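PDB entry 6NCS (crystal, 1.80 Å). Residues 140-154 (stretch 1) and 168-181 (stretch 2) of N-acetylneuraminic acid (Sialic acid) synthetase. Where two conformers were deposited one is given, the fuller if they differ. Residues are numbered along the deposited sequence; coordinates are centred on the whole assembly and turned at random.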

# COMPACT_ATOMS: atom_id res chain seq x y z
N ALA A 140 9.81 -27.54 -13.49
CA ALA A 140 10.35 -26.20 -13.30
C ALA A 140 11.32 -26.16 -12.12
O ALA A 140 12.39 -25.54 -12.21
CB ALA A 140 9.20 -25.21 -13.08
N ALA A 141 10.96 -26.82 -11.02
CA ALA A 141 11.86 -26.85 -9.86
C ALA A 141 13.16 -27.57 -10.19
O ALA A 141 14.24 -27.14 -9.76
CB ALA A 141 11.15 -27.51 -8.68
N ASP A 142 13.09 -28.68 -10.94
CA ASP A 142 14.28 -29.45 -11.29
C ASP A 142 15.19 -28.72 -12.26
O ASP A 142 16.37 -29.08 -12.37
CB ASP A 142 13.88 -30.79 -11.91
CG ASP A 142 13.15 -31.69 -10.94
OD1 ASP A 142 13.14 -31.37 -9.73
OD2 ASP A 142 12.56 -32.70 -11.39
N SER A 143 14.68 -27.72 -12.98
CA SER A 143 15.46 -27.05 -14.01
C SER A 143 16.58 -26.20 -13.41
O SER A 143 17.57 -25.92 -14.09
CB SER A 143 14.55 -26.16 -14.86
OG SER A 143 14.11 -25.04 -14.10
N GLY A 144 16.43 -25.78 -12.15
CA GLY A 144 17.38 -24.88 -11.54
C GLY A 144 17.22 -23.42 -11.91
O GLY A 144 17.92 -22.57 -11.34
N LEU A 145 16.33 -23.10 -12.85
CA LEU A 145 16.12 -21.72 -13.24
C LEU A 145 15.31 -20.97 -12.18
O LEU A 145 14.70 -21.56 -11.29
CB LEU A 145 15.40 -21.64 -14.59
CG LEU A 145 16.05 -22.41 -15.73
CD1 LEU A 145 15.22 -22.21 -17.01
CD2 LEU A 145 17.48 -21.96 -15.93
N ILE A 146 15.32 -19.64 -12.30
CA ILE A 146 14.45 -18.81 -11.47
C ILE A 146 13.01 -19.07 -11.89
O ILE A 146 12.70 -19.11 -13.08
CB ILE A 146 14.79 -17.32 -11.65
CG1 ILE A 146 16.25 -17.05 -11.27
CG2 ILE A 146 13.80 -16.44 -10.86
CD1 ILE A 146 16.75 -15.75 -11.87
N VAL A 147 12.12 -19.24 -10.91
CA VAL A 147 10.73 -19.57 -11.20
C VAL A 147 9.85 -18.49 -10.58
O VAL A 147 9.96 -18.21 -9.38
CB VAL A 147 10.33 -20.95 -10.66
CG1 VAL A 147 8.85 -21.20 -10.97
CG2 VAL A 147 11.20 -22.04 -11.26
N ILE A 148 8.97 -17.92 -11.40
CA ILE A 148 7.92 -17.03 -10.93
C ILE A 148 6.61 -17.78 -11.07
O ILE A 148 6.25 -18.20 -12.18
CB ILE A 148 7.88 -15.72 -11.73
CG1 ILE A 148 9.23 -15.00 -11.70
CG2 ILE A 148 6.76 -14.85 -11.19
CD1 ILE A 148 9.27 -13.73 -12.57
N LEU A 149 5.90 -17.97 -9.96
CA LEU A 149 4.61 -18.64 -9.93
C LEU A 149 3.53 -17.64 -9.55
O LEU A 149 3.72 -16.87 -8.60
CB LEU A 149 4.62 -19.79 -8.93
CG LEU A 149 3.31 -20.54 -8.66
CD1 LEU A 149 2.87 -21.34 -9.91
CD2 LEU A 149 3.48 -21.46 -7.45
N SER A 150 2.42 -17.62 -10.28
CA SER A 150 1.24 -16.84 -9.91
C SER A 150 0.23 -17.76 -9.24
O SER A 150 0.11 -18.93 -9.59
CB SER A 150 0.60 -16.19 -11.14
OG SER A 150 1.35 -15.08 -11.58
N ARG A 151 -0.51 -17.21 -8.26
CA ARG A 151 -1.41 -18.03 -7.45
C ARG A 151 -2.89 -17.74 -7.67
O ARG A 151 -3.70 -18.05 -6.80
CB ARG A 151 -1.06 -17.92 -5.95
CG ARG A 151 -0.91 -16.52 -5.32
CD ARG A 151 -2.24 -15.75 -5.21
NE ARG A 151 -3.33 -16.52 -4.59
CZ ARG A 151 -4.13 -16.05 -3.65
NH1 ARG A 151 -3.97 -14.81 -3.21
NH2 ARG A 151 -5.10 -16.80 -3.14
N GLY A 152 -3.27 -17.20 -8.82
CA GLY A 152 -4.68 -17.11 -9.15
C GLY A 152 -5.31 -18.48 -9.01
O GLY A 152 -4.64 -19.48 -9.27
N THR A 153 -6.57 -18.54 -8.56
CA THR A 153 -7.40 -19.72 -8.30
C THR A 153 -7.05 -20.46 -7.00
O THR A 153 -7.82 -21.34 -6.59
CB THR A 153 -7.36 -20.77 -9.43
OG1 THR A 153 -6.12 -21.50 -9.37
CG2 THR A 153 -7.50 -20.12 -10.80
N ALA A 154 -5.94 -20.16 -6.33
CA ALA A 154 -5.37 -21.08 -5.35
C ALA A 154 -5.72 -20.72 -3.90
O ALA A 154 -5.69 -19.54 -3.51
CB ALA A 154 -3.85 -21.16 -5.50
N LYS A 168 11.95 -27.69 -1.89
CA LYS A 168 12.65 -28.97 -1.88
C LYS A 168 13.85 -28.99 -2.81
O LYS A 168 14.83 -29.70 -2.54
CB LYS A 168 11.68 -30.10 -2.24
N LYS A 169 13.82 -28.24 -3.91
CA LYS A 169 14.95 -28.19 -4.84
C LYS A 169 15.79 -26.92 -4.69
O LYS A 169 16.70 -26.69 -5.50
CB LYS A 169 14.46 -28.32 -6.28
CG LYS A 169 13.86 -29.68 -6.58
CD LYS A 169 14.93 -30.74 -6.56
CE LYS A 169 14.38 -32.13 -6.81
NZ LYS A 169 15.49 -33.13 -6.89
N LYS A 170 15.48 -26.09 -3.70
CA LYS A 170 16.16 -24.81 -3.50
C LYS A 170 16.14 -23.97 -4.78
O LYS A 170 17.11 -23.30 -5.13
CB LYS A 170 17.60 -25.02 -3.00
CG LYS A 170 17.65 -25.74 -1.65
CD LYS A 170 18.99 -25.57 -0.93
CE LYS A 170 19.97 -26.68 -1.28
NZ LYS A 170 20.98 -26.90 -0.19
N SER A 171 15.02 -24.02 -5.49
CA SER A 171 14.85 -23.17 -6.66
C SER A 171 14.78 -21.70 -6.24
O SER A 171 14.13 -21.37 -5.24
CB SER A 171 13.57 -23.54 -7.42
OG SER A 171 13.55 -24.91 -7.76
N PRO A 172 15.43 -20.79 -6.97
CA PRO A 172 15.13 -19.37 -6.78
C PRO A 172 13.68 -19.14 -7.18
O PRO A 172 13.25 -19.56 -8.26
CB PRO A 172 16.11 -18.65 -7.71
CG PRO A 172 17.10 -19.69 -8.14
CD PRO A 172 16.36 -21.00 -8.09
N PHE A 173 12.92 -18.54 -6.27
CA PHE A 173 11.47 -18.63 -6.37
C PHE A 173 10.83 -17.30 -6.01
O PHE A 173 11.21 -16.66 -5.02
CB PHE A 173 10.94 -19.74 -5.47
CG PHE A 173 9.46 -19.93 -5.55
CD1 PHE A 173 8.89 -20.55 -6.64
CD2 PHE A 173 8.64 -19.47 -4.53
CE1 PHE A 173 7.51 -20.71 -6.73
CE2 PHE A 173 7.27 -19.63 -4.60
CZ PHE A 173 6.70 -20.26 -5.70
N ILE A 174 9.85 -16.90 -6.82
CA ILE A 174 9.08 -15.68 -6.65
C ILE A 174 7.61 -16.05 -6.76
O ILE A 174 7.23 -16.81 -7.66
CB ILE A 174 9.47 -14.64 -7.72
CG1 ILE A 174 10.92 -14.21 -7.50
CG2 ILE A 174 8.50 -13.45 -7.75
CD1 ILE A 174 11.57 -13.63 -8.75
N LEU A 175 6.77 -15.50 -5.88
CA LEU A 175 5.34 -15.78 -5.92
C LEU A 175 4.58 -14.48 -6.19
O LEU A 175 4.83 -13.47 -5.54
CB LEU A 175 4.89 -16.39 -4.60
CG LEU A 175 3.44 -16.81 -4.44
CD1 LEU A 175 3.16 -17.95 -5.43
CD2 LEU A 175 3.21 -17.30 -3.01
N LEU A 176 3.65 -14.51 -7.15
CA LEU A 176 2.83 -13.34 -7.46
C LEU A 176 1.39 -13.56 -6.99
O LEU A 176 0.74 -14.53 -7.40
CB LEU A 176 2.83 -13.04 -8.96
CG LEU A 176 4.18 -12.90 -9.65
CD1 LEU A 176 3.96 -12.57 -11.15
CD2 LEU A 176 5.02 -11.84 -8.97
N HIS A 177 0.90 -12.66 -6.16
CA HIS A 177 -0.54 -12.58 -5.96
C HIS A 177 -1.22 -12.26 -7.28
O HIS A 177 -0.68 -11.54 -8.12
CB HIS A 177 -0.90 -11.51 -4.91
CG HIS A 177 -2.37 -11.30 -4.77
ND1 HIS A 177 -3.25 -12.34 -4.54
CD2 HIS A 177 -3.13 -10.19 -4.87
CE1 HIS A 177 -4.48 -11.88 -4.50
NE2 HIS A 177 -4.44 -10.57 -4.70
N CYS A 178 -2.41 -12.82 -7.49
CA CYS A 178 -3.07 -12.79 -8.78
C CYS A 178 -4.51 -13.20 -8.56
O CYS A 178 -4.80 -13.99 -7.65
CB CYS A 178 -2.37 -13.75 -9.77
SG CYS A 178 -3.05 -13.72 -11.44
N VAL A 179 -5.41 -12.65 -9.36
CA VAL A 179 -6.82 -13.03 -9.33
C VAL A 179 -7.22 -13.41 -10.75
O VAL A 179 -7.18 -12.56 -11.65
CB VAL A 179 -7.72 -11.90 -8.81
CG1 VAL A 179 -9.19 -12.32 -8.82
CG2 VAL A 179 -7.28 -11.48 -7.42
N SER A 180 -7.57 -14.69 -10.95
CA SER A 180 -7.94 -15.22 -12.26
C SER A 180 -9.39 -14.88 -12.61
O SER A 180 -10.25 -15.74 -12.80
CB SER A 180 -7.72 -16.73 -12.30
OG SER A 180 -6.35 -17.03 -12.11
N SER A 181 -9.63 -13.57 -12.71
CA SER A 181 -10.91 -13.01 -13.12
C SER A 181 -10.67 -12.12 -14.34
O SER A 181 -9.71 -11.35 -14.38
CB SER A 181 -11.55 -12.21 -11.97
OG SER A 181 -12.81 -11.70 -12.34
O HOH W 1 14.33 -24.14 -10.50
O HOH W 2 16.71 -26.24 -8.42

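What fills the apolar centre of the contact? Two neighbouring strands, 146-150 and one beginning at Phe-173, place aliphatic side chains on both faces of their sheet. On one face Ile-148 touches both Ile-174 and Leu-176, its CG1 4.0 Å from Ile-174 CB and its CG2 3.6 Å from Leu-176 CG. On the other, Leu-149 meets Phe-173 and Leu-175: Leu-149 CB is 3.7 Å from Phe-173 CE1, and Leu-149 CD2 is 4.1 Å from Leu-175 CD1. Side chains of paired residues share a face, where they meet both their partners and diagonal neighbours; all of these residues are buried, as suits apolar groups.

How does the backbone hold this register? The strands run parallel, and in such a ladder one residue bonds to the two flanking its partner. Thus Val-147 N donates to Pro-172 O (2.9 Å), while Val-147 O accepts from Ile-174 N (2.9 Å). Leu-149 repeats the pattern, its N reaching Ile-174 O at 2.9 Å and its O receiving Leu-176 N at 2.8 Å. A longer bond, Arg-151 N to Leu-176 O (3.1 Å), continues it just past the first strand.

What happens where the ladder ends? Arg-151 folds its side chain back so that NH1 donates to His-177 ND1 (2.9 Å), meeting the imidazole at its edge, near the ring plane. Its NH2 donates to Ala-154 O (2.8 Å), bracing the type II turn. Beside it, Gly-152 CA comes 3.4 Å from Ser-180 OG; a CB there would clash with that hydroxyl oxygen.

How is the opposite end joined? Water bridges the stretches: water 2 donates to Ala-141 O and Lys-169 O, both at 3.0 Å. Farther out, Asp-142 OD1 and Lys-169 NZ stand 4.1 Å apart, opposite charges beyond salt-bridge range.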